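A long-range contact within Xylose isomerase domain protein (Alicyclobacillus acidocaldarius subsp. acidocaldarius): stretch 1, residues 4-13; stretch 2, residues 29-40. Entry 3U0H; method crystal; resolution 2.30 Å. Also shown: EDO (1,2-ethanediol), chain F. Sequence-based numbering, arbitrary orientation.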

# COMPACT_ATOMS: atom_id res chain seq x y z
N MSE A 4 -26.24 5.69 -20.53
CA MSE A 4 -26.27 7.07 -19.95
C MSE A 4 -27.69 7.53 -19.72
O MSE A 4 -28.46 7.49 -20.67
N GLU A 5 -28.01 8.03 -18.52
CA GLU A 5 -29.37 8.44 -18.23
C GLU A 5 -29.51 9.75 -17.52
O GLU A 5 -28.64 10.17 -16.80
N PRO A 6 -30.69 10.37 -17.68
CA PRO A 6 -30.94 11.64 -17.05
C PRO A 6 -31.14 11.41 -15.58
O PRO A 6 -31.67 10.36 -15.20
N CYS A 7 -30.70 12.36 -14.77
CA CYS A 7 -30.74 12.26 -13.33
C CYS A 7 -31.27 13.58 -12.81
O CYS A 7 -30.86 14.65 -13.25
N LEU A 8 -32.20 13.54 -11.88
CA LEU A 8 -32.77 14.77 -11.34
C LEU A 8 -31.84 15.35 -10.27
O LEU A 8 -31.21 14.62 -9.49
N HIS A 9 -31.73 16.66 -10.28
CA HIS A 9 -30.95 17.37 -9.30
C HIS A 9 -31.77 18.44 -8.55
O HIS A 9 -32.56 19.15 -9.15
N PRO A 10 -31.54 18.61 -7.24
CA PRO A 10 -32.34 19.52 -6.39
C PRO A 10 -32.52 20.97 -6.89
O PRO A 10 -33.61 21.57 -6.73
N THR A 11 -31.46 21.52 -7.50
CA THR A 11 -31.51 22.86 -8.09
C THR A 11 -32.49 23.00 -9.22
O THR A 11 -32.85 24.09 -9.56
N LEU A 12 -32.89 21.92 -9.85
CA LEU A 12 -33.84 22.06 -10.94
C LEU A 12 -35.23 22.40 -10.48
O LEU A 12 -35.98 22.99 -11.23
N VAL A 13 -35.59 21.99 -9.26
CA VAL A 13 -36.95 22.05 -8.76
C VAL A 13 -37.03 22.87 -7.48
O VAL A 13 -36.07 23.02 -6.73
N GLY A 29 -40.91 10.98 -14.43
CA GLY A 29 -40.37 9.89 -15.19
C GLY A 29 -38.86 9.63 -15.01
O GLY A 29 -38.26 8.96 -15.86
N TYR A 30 -38.22 10.17 -13.95
CA TYR A 30 -36.82 9.82 -13.69
C TYR A 30 -36.71 8.52 -12.89
O TYR A 30 -37.66 8.12 -12.19
N ARG A 31 -35.55 7.86 -13.00
CA ARG A 31 -35.17 6.71 -12.16
C ARG A 31 -33.97 7.13 -11.25
O ARG A 31 -33.97 6.89 -10.05
N TYR A 32 -32.98 7.78 -11.83
CA TYR A 32 -31.85 8.29 -11.05
C TYR A 32 -32.17 9.65 -10.37
O TYR A 32 -32.62 10.61 -11.05
N VAL A 33 -31.95 9.72 -9.05
CA VAL A 33 -32.03 10.98 -8.31
C VAL A 33 -30.74 11.29 -7.54
O VAL A 33 -30.15 10.41 -6.91
N ASP A 34 -30.29 12.53 -7.70
CA ASP A 34 -29.26 13.13 -6.90
C ASP A 34 -29.98 13.76 -5.68
O ASP A 34 -30.93 14.57 -5.81
N VAL A 35 -29.59 13.32 -4.51
CA VAL A 35 -30.10 13.82 -3.24
C VAL A 35 -28.88 14.05 -2.36
O VAL A 35 -28.10 13.15 -2.17
N PRO A 36 -28.71 15.29 -1.84
CA PRO A 36 -27.66 15.51 -0.86
C PRO A 36 -27.81 14.63 0.42
O PRO A 36 -28.94 14.33 0.88
N PHE A 37 -26.69 14.23 1.01
CA PHE A 37 -26.71 13.25 2.10
C PHE A 37 -27.45 13.76 3.38
O PHE A 37 -28.12 12.96 4.08
N HIS A 38 -27.28 15.05 3.71
CA HIS A 38 -28.03 15.67 4.83
C HIS A 38 -29.49 15.44 4.69
O HIS A 38 -30.18 15.26 5.71
N TRP A 39 -30.01 15.36 3.46
CA TRP A 39 -31.44 15.12 3.36
C TRP A 39 -31.74 13.73 3.80
O TRP A 39 -32.65 13.48 4.60
N LEU A 40 -30.94 12.79 3.31
CA LEU A 40 -31.15 11.39 3.65
C LEU A 40 -30.89 11.12 5.14
O LEU A 40 -31.59 10.33 5.76

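Tyr30 and Leu8 form the apolar centre of this contact, where two short parallel strands pair. Tyr30 (chi1 m) points toward stretch 1 and lays one ring face against Leu8 (t, p): Leu8 CB sits 3.8 Å from the ring centroid, almost on the ring normal, a CH-pi contact, and Leu8 CD1 lies 3.6 Å from Tyr30 CE1. Val33 (m) shares the sheet face of Leu8, its CG1 4.2 Å from Leu8 CB. Two backbone hydrogen bonds from Leu8 to stretch 2, Leu8 N to Tyr32 O (3.1 Å) and Asp34 N to Leu8 O (2.9 Å), hold this register. On the other sheet face Cys7 (t) meets Tyr32 (m), CB to CB 3.8 Å, while Cys7 SG reaches to 3.4 Å from Asp34 N. Further along, Pro10 points toward stretch 2; its CG packs 3.6 Å from Pro36 CD, and its CB lies 4.4 Å from Trp39 CZ2. Asp34 (t) also points inward, and its OD2 lies 3.5 Å from His9 CD2 at the imidazole edge. A 1,2-ethanediol, probably from the crystallisation liquor, donates from O1 to Asp34 OD1 (2.7 Å). Near the start of stretch 1, Glu5 (m, t) forms a salt bridge with extended Arg31, OE2 to NH1 3.4 Å; the oxygen lies over the guanidinium face, so the attraction is purely electrostatic.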

# COMPACT_ATOMS: atom_id res chain seq x y z
CB MSE A 4 -25.73 8.09 -20.92
CG MSE A 4 -24.28 8.27 -20.87
SE MSE A 4 -23.77 9.76 -22.01
CE MSE A 4 -22.01 9.47 -21.56
CB GLU A 5 -30.02 7.47 -17.31
CG GLU A 5 -30.55 6.28 -18.04
CD GLU A 5 -31.42 5.51 -17.11
OE1 GLU A 5 -32.56 6.01 -16.90
OE2 GLU A 5 -30.93 4.49 -16.56
CB PRO A 6 -32.22 12.12 -17.71
CG PRO A 6 -32.28 11.36 -18.99
CD PRO A 6 -31.75 10.02 -18.63
CB CYS A 7 -29.34 11.99 -12.76
SG CYS A 7 -29.32 12.00 -10.91
CB LEU A 8 -34.15 14.50 -10.80
CG LEU A 8 -34.95 15.75 -10.41
CD1 LEU A 8 -35.40 16.55 -11.63
CD2 LEU A 8 -36.14 15.32 -9.55
CB HIS A 9 -29.83 18.06 -10.02
CG HIS A 9 -28.78 18.53 -9.12
ND1 HIS A 9 -28.79 19.75 -8.59
CD2 HIS A 9 -27.65 17.88 -8.63
CE1 HIS A 9 -27.70 19.88 -7.77
NE2 HIS A 9 -27.01 18.75 -7.81
CB PRO A 10 -31.53 19.55 -5.10
CG PRO A 10 -30.81 18.25 -5.07
CD PRO A 10 -30.42 18.00 -6.49
CB THR A 11 -30.18 23.27 -8.71
OG1 THR A 11 -29.86 22.36 -9.77
CG2 THR A 11 -29.06 23.27 -7.65
CB LEU A 12 -33.93 20.77 -11.77
CG LEU A 12 -33.26 20.82 -13.11
CD1 LEU A 12 -33.78 19.66 -13.94
CD2 LEU A 12 -33.59 22.16 -13.72
CB VAL A 13 -37.51 20.65 -8.49
CG1 VAL A 13 -37.37 19.78 -9.73
CG2 VAL A 13 -36.81 20.00 -7.30
CB TYR A 30 -36.11 10.87 -12.87
CG TYR A 30 -35.85 12.18 -13.54
CD1 TYR A 30 -36.82 13.15 -13.60
CD2 TYR A 30 -34.63 12.48 -14.04
CE1 TYR A 30 -36.59 14.36 -14.19
CE2 TYR A 30 -34.38 13.72 -14.62
CZ TYR A 30 -35.38 14.66 -14.70
OH TYR A 30 -35.18 15.91 -15.29
CB ARG A 31 -34.83 5.52 -13.08
CG ARG A 31 -34.07 4.36 -12.46
CD ARG A 31 -33.64 3.35 -13.55
NE ARG A 31 -32.46 2.57 -13.16
CZ ARG A 31 -31.77 1.75 -13.95
NH1 ARG A 31 -32.11 1.57 -15.23
NH2 ARG A 31 -30.72 1.09 -13.45
CB TYR A 32 -30.63 8.49 -11.93
CG TYR A 32 -29.79 7.25 -12.13
CD1 TYR A 32 -29.08 6.66 -11.08
CD2 TYR A 32 -29.69 6.67 -13.39
CE1 TYR A 32 -28.29 5.52 -11.31
CE2 TYR A 32 -28.91 5.54 -13.64
CZ TYR A 32 -28.21 4.96 -12.61
OH TYR A 32 -27.47 3.83 -12.91
CB VAL A 33 -33.22 11.06 -7.37
CG1 VAL A 33 -34.48 11.20 -8.20
CG2 VAL A 33 -33.26 9.88 -6.42
CB ASP A 34 -28.51 14.18 -7.72
CG ASP A 34 -27.24 14.67 -7.02
OD1 ASP A 34 -27.28 14.87 -5.80
OD2 ASP A 34 -26.20 14.85 -7.67
CB VAL A 35 -31.01 12.80 -2.56
CG1 VAL A 35 -31.51 13.35 -1.21
CG2 VAL A 35 -32.19 12.45 -3.48
CB PRO A 36 -27.76 17.02 -0.55
CG PRO A 36 -28.62 17.64 -1.60
CD PRO A 36 -29.37 16.54 -2.28
CB PHE A 37 -25.27 12.80 2.47
CG PHE A 37 -25.24 11.81 3.64
CD1 PHE A 37 -25.67 10.51 3.46
CD2 PHE A 37 -24.90 12.22 4.91
CE1 PHE A 37 -25.70 9.63 4.50
CE2 PHE A 37 -24.92 11.33 5.98
CZ PHE A 37 -25.31 10.03 5.77
CB HIS A 38 -27.77 17.18 4.94
CG HIS A 38 -26.54 17.54 5.73
ND1 HIS A 38 -25.88 16.64 6.55
CD2 HIS A 38 -25.86 18.77 5.87
CE1 HIS A 38 -24.83 17.28 7.15
NE2 HIS A 38 -24.83 18.58 6.74
CB TRP A 39 -31.92 15.24 1.96
CG TRP A 39 -31.83 16.57 1.29
CD1 TRP A 39 -30.80 17.56 1.36
CD2 TRP A 39 -32.84 17.09 0.35
NE1 TRP A 39 -31.09 18.63 0.53
CE2 TRP A 39 -32.33 18.40 -0.12
CE3 TRP A 39 -34.04 16.63 -0.13
CZ2 TRP A 39 -33.04 19.16 -1.03
CZ3 TRP A 39 -34.76 17.41 -1.04
CH2 TRP A 39 -34.27 18.64 -1.48
CB LEU A 40 -30.24 10.52 2.77
CG LEU A 40 -30.35 10.63 1.25
CD1 LEU A 40 -29.23 9.84 0.60
CD2 LEU A 40 -31.73 10.19 0.78
C1 EDO F . -25.01 16.62 -3.99
O1 EDO F . -26.32 17.04 -4.48
C2 EDO F . -24.73 15.12 -4.16
O2 EDO F . -24.57 14.70 -5.54